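Local coordinates for protein transcriptional regulator, AsnC family (Agrobacterium tumefaciens str. C58, PDB 3I4P) that binds DNA sequence-specifically through a winged helix-turn-helix domain as an Lrp/AsnC-family transcriptional regulator, and probably senses a small effector through its second domain, at the interface of chains A and B. Coordinates in Å, arbitrary orientation; residue numbers count along the deposited sequence, not the author numbering. Chains: chain A/B, Transcriptional regulator, AsnC family.

Contact 1: the interface of chains A and B. Residues chain A 59-61, 91, 110-111, 115, 122; chain B 148, 151, 153.
B:Tyr151, from the C-terminal tail of chain B, lays its ring against A:Pro111 and sends its phenol oxygen to A:Glu91; it is the main side chain of the tail here, with B:Pro148 beside it. In the apolar part, the CD methylene of A:Pro111 sits over one face of the B:Tyr151 ring, 3.8 Å from its centroid and displaced toward the rim, in a CH-pi contact. CG of A:Glu91 comes to the ring edge in plane, 3.9 Å from B:Tyr151 CE2, and A:Ala115 CB lies near CE1. Earlier in the tail, the methyl CG2 of A:Thr61 packs on CG of B:Pro148 at 3.9 Å.

Among the direct polar bonds, B:Tyr151 OH donates to A:Glu91 OE2 over 2.7 Å, meeting the carboxylate on its anti side, 21° out of plane. The bend of the glutamate at chi2 (88°) turns the carboxylate toward the phenol, and a salt bridge from A:Arg122 NH2 to the same OE2, 2.9 Å, helps fix it there. At the other end, A:Asn60 ND2 gives a nearly straight bond (168° at H) to the backbone O of B:Tyr151, 2.9 Å long.

Waters complete the network: one joins A:Val59 O, B:Pro148 O and B:Tyr151 N, while another links the phenol to A:Ala115 O.

This tail packing probably helps hold the chains together. The receiving surface combines the loop before strand 63-70, A:Glu91 just ahead of strand 92-98, and the A:Pro111 turn leading from strand 104-110 into helix 113-126.

Contact 2: the interface of chains A and B. Residues chain A 96-99, 105; chain B 66, 135-137.
B:Phe66 forms the apolar centre, its ring met by A:Leu105, A:Tyr96 and the selenomethionine A:Met98. A:Leu105 reaches it tip to tip, the CD2 methyl standing over the middle of one face of the B:Phe66 ring, 3.5 Å from the ring centroid in a CH-pi contact. At the rim, B:Phe66 CE2 and CZ point into a face of the A:Tyr96 ring; the planes stand 74° apart in an edge-to-face pair, with A:Tyr96 CE2 3.7 Å from B:Phe66 CZ. Bends at chi2 and chi3 fold A:Met98 back on itself, bringing its CE methyl within 3.6 Å of B:Ala135 CB, where it also touches the B:Phe66 ring. B:Ala137 CB fills in beside A:Tyr96 CD1.

Outward from this cluster, A:Met98 and B:Ala137 form an antiparallel bridge between strands 92-98 and 131-137. The polar rim follows at A:Ser99, whose N and OG both donate to B:Phe136 O, two donors of one residue gripping a single carbonyl oxygen. The hydroxyl OG of A:Ser99 meets a lone pair of B:Phe136 O in the carbonyl plane, at 2.8 Å. A water then ties A:Ser99 OG to B:Phe136 N, 3.1 Å from that nitrogen.

The site brings the ligand-binding domains of the two chains together through strands 92-98 and 131-137, and probably stabilises the dimer typical of the Lrp/AsnC family.

Contact 3: the interface of chains A and B. Residues chain A 49-51, 53, 145; chain B 13-14, 51, 53, 145.
A:Val51 and B:Val51 face each other across the two-fold axis, and each backbone N donates to the other's O over 2.9 Å. The same antiparallel pairing continues where B:Leu53 N binds A:Arg49 O, a nearly straight bond of 2.8 Å.

On one side of this antiparallel ribbon the side chains form an apolar cluster. A:Val51 CG2 and B:Val51 CG2 are 4.0 Å apart, and each also meets the CD1 methyl of the opposing leucine, with 3.8 Å between A:Val51 CG2 and B:Leu53 CD1; valine and leucine cross at about a right angle. The other leucine branch, CD2, reaches the threonine of the partner chain, 3.6 Å from A:Leu53 CD2 to B:Thr145 CB. The two threonines back this valine-leucine cluster, methyl to methyl, A:Thr145 CG2 lying 3.7 Å from B:Thr145 CG2. Their chi1 of 65° sets CG2 anti to the carbonyl carbon and points OG1 toward the valine, 3.6 Å between A:Thr145 OG1 and B:Val51 CG2.

Farther out, A:Val51 CG1 lies against the backbone O of B:Gln13. A:Arg49 runs its aliphatic CG past B:Leu53 CD1, then bends at chi3 (69°) to bring NH1 to B:Glu14 O in a weak hydrogen bond.

The pairing probably ties the chains together next to their DNA-binding domains. Strand 47-54 of each chain supplies the ribbon; the loop following helix 3-12 flanks it, and A:Thr145 and B:Thr145 come from the segment after strand 139-143.

Contact 1: the interface of chains A and B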
loop_
_atom_site.group_PDB
_atom_site.type_symbol
_atom_site.label_atom_id
_atom_site.label_comp_id
_atom_site.label_asym_id
_atom_site.label_seq_id
_atom_site.Cartn_x
_atom_site.Cartn_y
_atom_site.Cartn_z
ATOM N N VAL A 59 30.564 -17.381 11.944
ATOM C CA VAL A 59 30.097 -18.660 11.356
ATOM C C VAL A 59 29.489 -18.441 9.963
ATOM O O VAL A 59 28.823 -19.313 9.418
ATOM C CB VAL A 59 29.147 -19.442 12.311
ATOM C CG1 VAL A 59 29.897 -19.838 13.559
ATOM C CG2 VAL A 59 27.837 -18.642 12.606
ATOM N N ASN A 60 29.735 -17.272 9.393
ATOM C CA ASN A 60 29.325 -16.949 8.007
ATOM C C ASN A 60 27.805 -16.929 7.769
ATOM O O ASN A 60 27.310 -17.383 6.735
ATOM C CB ASN A 60 30.040 -17.882 7.001
ATOM C CG ASN A 60 30.039 -17.328 5.583
ATOM O OD1 ASN A 60 30.010 -16.107 5.370
ATOM N ND2 ASN A 60 30.061 -18.226 4.601
ATOM N N THR A 61 27.079 -16.383 8.728
ATOM C CA THR A 61 25.631 -16.173 8.598
ATOM C C THR A 61 25.257 -14.715 8.923
ATOM O O THR A 61 24.314 -14.460 9.695
ATOM C CB THR A 61 24.868 -17.132 9.508
ATOM O OG1 THR A 61 25.105 -16.765 10.858
ATOM C CG2 THR A 61 25.341 -18.568 9.298
ATOM N N GLU A 91 18.135 -22.322 8.585
ATOM C CA GLU A 91 18.221 -20.911 8.351
ATOM C C GLU A 91 17.023 -20.147 8.888
ATOM O O GLU A 91 17.133 -18.955 9.020
ATOM C CB GLU A 91 18.353 -20.553 6.858
ATOM C CG GLU A 91 19.549 -21.153 6.189
ATOM C CD GLU A 91 19.288 -22.556 5.608
ATOM O OE1 GLU A 91 18.224 -23.172 5.877
ATOM O OE2 GLU A 91 20.186 -23.044 4.883
ATOM N N VAL A 110 21.777 -16.010 6.588
ATOM C CA VAL A 110 22.550 -16.535 5.468
ATOM C C VAL A 110 23.799 -15.633 5.341
ATOM O O VAL A 110 23.832 -14.535 5.923
ATOM C CB VAL A 110 21.719 -16.550 4.126
ATOM C CG1 VAL A 110 20.642 -17.646 4.146
ATOM C CG2 VAL A 110 21.108 -15.184 3.818
ATOM N N PRO A 111 24.830 -16.082 4.579
ATOM C CA PRO A 111 26.022 -15.219 4.357
ATOM C C PRO A 111 25.804 -14.055 3.382
ATOM O O PRO A 111 26.446 -13.005 3.521
ATOM C CB PRO A 111 27.064 -16.187 3.784
ATOM C CG PRO A 111 26.243 -17.321 3.201
ATOM C CD PRO A 111 25.060 -17.461 4.118
ATOM N N ALA A 115 23.123 -16.894 -1.270
ATOM C CA ALA A 115 22.727 -17.924 -0.292
ATOM C C ALA A 115 21.229 -17.790 0.044
ATOM O O ALA A 115 20.556 -18.768 0.265
ATOM C CB ALA A 115 23.568 -17.832 1.007
ATOM N N ARG A 122 14.767 -23.609 -2.180
ATOM C CA ARG A 122 14.503 -24.849 -1.456
ATOM C C ARG A 122 13.188 -24.764 -0.694
ATOM O O ARG A 122 12.409 -25.703 -0.720
ATOM C CB ARG A 122 15.642 -25.237 -0.503
ATOM C CG ARG A 122 16.936 -25.639 -1.192
ATOM C CD ARG A 122 18.027 -26.164 -0.231
ATOM N NE ARG A 122 18.219 -25.327 0.970
ATOM C CZ ARG A 122 19.111 -24.330 1.091
ATOM N NH1 ARG A 122 19.943 -23.985 0.088
ATOM N NH2 ARG A 122 19.159 -23.642 2.233
ATOM N N PRO B 148 22.501 -21.582 11.520
ATOM C CA PRO B 148 22.842 -22.653 10.558
ATOM C C PRO B 148 24.352 -22.749 10.422
ATOM O O PRO B 148 25.036 -21.709 10.338
ATOM C CB PRO B 148 22.182 -22.175 9.245
ATOM C CG PRO B 148 22.041 -20.663 9.384
ATOM C CD PRO B 148 21.839 -20.415 10.874
ATOM N N TYR B 151 27.235 -23.094 6.481
ATOM C CA TYR B 151 27.954 -22.077 5.701
ATOM C C TYR B 151 29.355 -21.758 6.225
ATOM O O TYR B 151 30.091 -20.967 5.612
ATOM C CB TYR B 151 27.131 -20.781 5.710
ATOM C CG TYR B 151 25.729 -20.955 5.158
ATOM C CD1 TYR B 151 25.514 -21.065 3.772
ATOM C CD2 TYR B 151 24.633 -21.041 5.992
ATOM C CE1 TYR B 151 24.238 -21.223 3.243
ATOM C CE2 TYR B 151 23.344 -21.208 5.470
ATOM C CZ TYR B 151 23.162 -21.287 4.085
ATOM O OH TYR B 151 21.906 -21.437 3.554
ATOM N N LEU B 153 33.171 -21.478 7.322
ATOM C CA LEU B 153 34.301 -21.487 6.356
ATOM C C LEU B 153 35.574 -20.898 6.955
ATOM O O LEU B 153 36.371 -21.627 7.538
ATOM C CB LEU B 153 33.881 -20.760 5.049
ATOM C CG LEU B 153 33.675 -21.590 3.758
ATOM C CD1 LEU B 153 33.956 -23.130 3.959
ATOM C CD2 LEU B 153 32.307 -21.323 3.094
HETATM O O HOH W 1 27.098 -21.312 9.006
HETATM O O HOH W 2 21.680 -21.181 0.944
#

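Contact 2: the interface of chains A and B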
loop_
_atom_site.group_PDB
_atom_site.type_symbol
_atom_site.label_atom_id
_atom_site.label_comp_id
_atom_site.label_asym_id
_atom_site.label_seq_id
_atom_site.Cartn_x
_atom_site.Cartn_y
_atom_site.Cartn_z
ATOM N N TYR A 96 6.925 -16.768 13.064
ATOM C CA TYR A 96 5.734 -16.303 13.756
ATOM C C TYR A 96 4.540 -16.317 12.866
ATOM O O TYR A 96 4.604 -15.920 11.687
ATOM C CB TYR A 96 5.881 -14.844 14.261
ATOM C CG TYR A 96 6.978 -14.674 15.252
ATOM C CD1 TYR A 96 6.746 -14.783 16.613
ATOM C CD2 TYR A 96 8.271 -14.457 14.825
ATOM C CE1 TYR A 96 7.770 -14.648 17.501
ATOM C CE2 TYR A 96 9.299 -14.356 15.701
ATOM C CZ TYR A 96 9.055 -14.448 17.030
ATOM O OH TYR A 96 10.123 -14.330 17.884
ATOM N N ARG A 97 3.431 -16.722 13.464
ATOM C CA ARG A 97 2.138 -16.565 12.868
ATOM C C ARG A 97 1.688 -15.186 13.305
ATOM O O ARG A 97 1.643 -14.907 14.494
ATOM C CB ARG A 97 1.181 -17.667 13.329
ATOM C CG ARG A 97 -0.202 -17.514 12.764
ATOM C CD ARG A 97 -1.007 -18.830 12.826
ATOM N NE ARG A 97 -1.131 -19.262 14.214
ATOM C CZ ARG A 97 -2.039 -18.816 15.071
ATOM N NH1 ARG A 97 -2.948 -17.922 14.694
ATOM N NH2 ARG A 97 -2.042 -19.277 16.320
HETATM N N MSE A 98 1.425 -14.310 12.335
HETATM C CA MSE A 98 1.130 -12.929 12.614
HETATM C C MSE A 98 -0.351 -12.632 12.449
HETATM O O MSE A 98 -1.118 -13.410 11.840
HETATM C CB MSE A 98 1.894 -12.013 11.670
HETATM C CG MSE A 98 3.413 -12.121 11.718
HETATM SE SE MSE A 98 4.189 -11.530 13.363
HETATM C CE MSE A 98 3.764 -9.696 13.492
ATOM N N SER A 99 -0.724 -11.490 13.024
ATOM C CA SER A 99 -1.983 -10.837 12.774
ATOM C C SER A 99 -1.591 -9.664 11.890
ATOM O O SER A 99 -0.413 -9.347 11.788
ATOM C CB SER A 99 -2.603 -10.346 14.092
ATOM O OG SER A 99 -1.916 -9.187 14.575
ATOM N N LEU A 105 5.643 -14.272 9.597
ATOM C CA LEU A 105 6.906 -13.555 9.532
ATOM C C LEU A 105 8.043 -14.508 9.935
ATOM O O LEU A 105 8.014 -15.107 11.023
ATOM C CB LEU A 105 6.895 -12.285 10.392
ATOM C CG LEU A 105 8.130 -11.361 10.310
ATOM C CD1 LEU A 105 8.373 -10.816 8.883
ATOM C CD2 LEU A 105 8.043 -10.197 11.332
ATOM N N PHE B 66 6.057 -6.806 16.589
ATOM C CA PHE B 66 7.060 -6.343 15.632
ATOM C C PHE B 66 6.740 -4.903 15.300
ATOM O O PHE B 66 5.666 -4.603 14.748
ATOM C CB PHE B 66 7.082 -7.216 14.360
ATOM C CG PHE B 66 7.871 -8.464 14.540
ATOM C CD1 PHE B 66 9.243 -8.450 14.375
ATOM C CD2 PHE B 66 7.248 -9.634 14.965
ATOM C CE1 PHE B 66 10.001 -9.623 14.575
ATOM C CE2 PHE B 66 7.969 -10.767 15.175
ATOM C CZ PHE B 66 9.358 -10.770 14.970
ATOM N N ALA B 135 2.819 -4.578 14.752
ATOM C CA ALA B 135 2.114 -5.822 14.376
ATOM C C ALA B 135 2.368 -6.890 15.473
ATOM O O ALA B 135 3.520 -7.252 15.755
ATOM C CB ALA B 135 2.610 -6.340 13.027
ATOM N N PHE B 136 1.286 -7.409 16.038
ATOM C CA PHE B 136 1.321 -8.421 17.092
ATOM C C PHE B 136 1.343 -9.820 16.519
ATOM O O PHE B 136 0.506 -10.170 15.676
ATOM C CB PHE B 136 0.073 -8.297 18.002
ATOM C CG PHE B 136 0.034 -7.005 18.798
ATOM C CD1 PHE B 136 0.476 -6.964 20.103
ATOM C CD2 PHE B 136 -0.450 -5.829 18.217
ATOM C CE1 PHE B 136 0.440 -5.758 20.830
ATOM C CE2 PHE B 136 -0.480 -4.636 18.919
ATOM C CZ PHE B 136 -0.018 -4.596 20.231
ATOM N N ALA B 137 2.300 -10.613 16.996
ATOM C CA ALA B 137 2.362 -12.039 16.734
ATOM C C ALA B 137 1.181 -12.755 17.426
ATOM O O ALA B 137 0.876 -12.468 18.581
ATOM C CB ALA B 137 3.703 -12.601 17.231
HETATM O O HOH W 3 -1.417 -6.642 14.668
#

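Contact 3: the interface of chains A and B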
loop_
_atom_site.group_PDB
_atom_site.type_symbol
_atom_site.label_atom_id
_atom_site.label_comp_id
_atom_site.label_asym_id
_atom_site.label_seq_id
_atom_site.Cartn_x
_atom_site.Cartn_y
_atom_site.Cartn_z
ATOM N N ARG A 49 16.691 -23.981 29.001
ATOM C CA ARG A 49 17.983 -24.529 28.603
ATOM C C ARG A 49 19.082 -23.493 28.771
ATOM O O ARG A 49 18.833 -22.317 28.984
ATOM C CB ARG A 49 17.956 -25.003 27.136
ATOM C CG ARG A 49 17.884 -23.890 26.069
ATOM C CD ARG A 49 17.992 -24.474 24.715
ATOM N NE ARG A 49 16.801 -25.244 24.429
ATOM C CZ ARG A 49 16.694 -26.155 23.471
ATOM N NH1 ARG A 49 17.728 -26.457 22.676
ATOM N NH2 ARG A 49 15.540 -26.794 23.331
ATOM N N ARG A 50 20.301 -23.976 28.694
ATOM C CA ARG A 50 21.518 -23.158 28.644
ATOM C C ARG A 50 22.271 -23.485 27.354
ATOM O O ARG A 50 22.412 -24.668 27.013
ATOM C CB ARG A 50 22.400 -23.419 29.831
ATOM C CG ARG A 50 21.831 -22.959 31.168
ATOM C CD ARG A 50 22.779 -23.436 32.269
ATOM N NE ARG A 50 22.567 -22.909 33.624
ATOM C CZ ARG A 50 21.573 -23.272 34.426
ATOM N NH1 ARG A 50 20.616 -24.108 33.999
ATOM N NH2 ARG A 50 21.501 -22.770 35.659
ATOM N N VAL A 51 22.713 -22.441 26.633
ATOM C CA VAL A 51 23.273 -22.603 25.300
ATOM C C VAL A 51 24.502 -21.693 25.064
ATOM O O VAL A 51 24.655 -20.662 25.690
ATOM C CB VAL A 51 22.217 -22.285 24.180
ATOM C CG1 VAL A 51 21.023 -23.226 24.240
ATOM C CG2 VAL A 51 21.770 -20.828 24.252
ATOM N N LEU A 53 26.055 -19.113 22.477
ATOM C CA LEU A 53 25.601 -18.191 21.440
ATOM C C LEU A 53 26.822 -17.903 20.595
ATOM O O LEU A 53 27.885 -17.579 21.120
ATOM C CB LEU A 53 25.086 -16.891 22.061
ATOM C CG LEU A 53 23.835 -16.980 22.916
ATOM C CD1 LEU A 53 23.293 -15.532 23.273
ATOM C CD2 LEU A 53 22.779 -17.815 22.198
ATOM N N THR A 145 19.036 -12.400 23.819
ATOM C CA THR A 145 18.193 -13.531 24.237
ATOM C C THR A 145 17.653 -13.321 25.663
ATOM O O THR A 145 16.878 -14.125 26.175
ATOM C CB THR A 145 19.057 -14.842 24.162
ATOM O OG1 THR A 145 20.129 -14.774 25.120
ATOM C CG2 THR A 145 19.637 -15.002 22.749
ATOM N N GLN B 13 25.548 -25.008 20.816
ATOM C CA GLN B 13 24.385 -24.164 20.521
ATOM C C GLN B 13 23.071 -24.754 21.027
ATOM O O GLN B 13 22.087 -24.023 21.189
ATOM C CB GLN B 13 24.241 -23.962 19.008
ATOM C CG GLN B 13 25.261 -23.082 18.382
ATOM C CD GLN B 13 24.801 -22.599 17.005
ATOM O OE1 GLN B 13 24.741 -21.386 16.756
ATOM N NE2 GLN B 13 24.406 -23.535 16.136
ATOM N N GLU B 14 23.044 -26.072 21.198
ATOM C CA GLU B 14 21.864 -26.784 21.708
ATOM C C GLU B 14 21.856 -26.898 23.240
ATOM O O GLU B 14 20.806 -26.895 23.858
ATOM C CB GLU B 14 21.761 -28.197 21.093
ATOM C CG GLU B 14 21.253 -28.231 19.657
ATOM C CD GLU B 14 21.623 -29.518 18.875
ATOM O OE1 GLU B 14 22.308 -30.393 19.456
ATOM O OE2 GLU B 14 21.246 -29.627 17.668
ATOM N N VAL B 51 24.611 -18.687 27.820
ATOM C CA VAL B 51 23.509 -18.054 28.531
ATOM C C VAL B 51 22.388 -19.058 28.890
ATOM O O VAL B 51 22.220 -20.077 28.247
ATOM C CB VAL B 51 22.863 -16.893 27.692
ATOM C CG1 VAL B 51 23.858 -15.778 27.402
ATOM C CG2 VAL B 51 22.250 -17.429 26.400
ATOM N N LEU B 53 18.454 -19.568 28.738
ATOM C CA LEU B 53 17.318 -19.109 27.945
ATOM C C LEU B 53 16.096 -19.396 28.789
ATOM O O LEU B 53 15.933 -20.503 29.299
ATOM C CB LEU B 53 17.229 -19.884 26.629
ATOM C CG LEU B 53 18.356 -19.687 25.631
ATOM C CD1 LEU B 53 17.996 -20.351 24.237
ATOM C CD2 LEU B 53 18.662 -18.200 25.486
ATOM N N THR B 145 18.128 -19.899 18.945
ATOM C CA THR B 145 19.375 -19.118 18.990
ATOM C C THR B 145 20.511 -19.846 18.251
ATOM O O THR B 145 21.619 -19.332 18.122
ATOM C CB THR B 145 19.756 -18.889 20.498
ATOM O OG1 THR B 145 20.057 -20.151 21.120
ATOM C CG2 THR B 145 18.587 -18.217 21.233
#

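The C-alpha centres of contact 1 and contact 3 lie about 19 Å apart, those of contact 2 and contact 3 about 23 Å, and those of contact 1 and contact 2 about 25 Å. Strand 104-110 gives A:Leu105 to contact 2 and A:Val110 to contact 1, strand 92-98 of contact 2 begins just after A:Glu91 of contact 1, and the C-terminal segment of chain B serves contacts 3 and 1. Contacts 1 and 2 recur with the chains exchanged, while contact 3 lies on the two-fold axis and largely pairs with itself. Together they probably hold a dimer, as is usual for the Lrp/AsnC family.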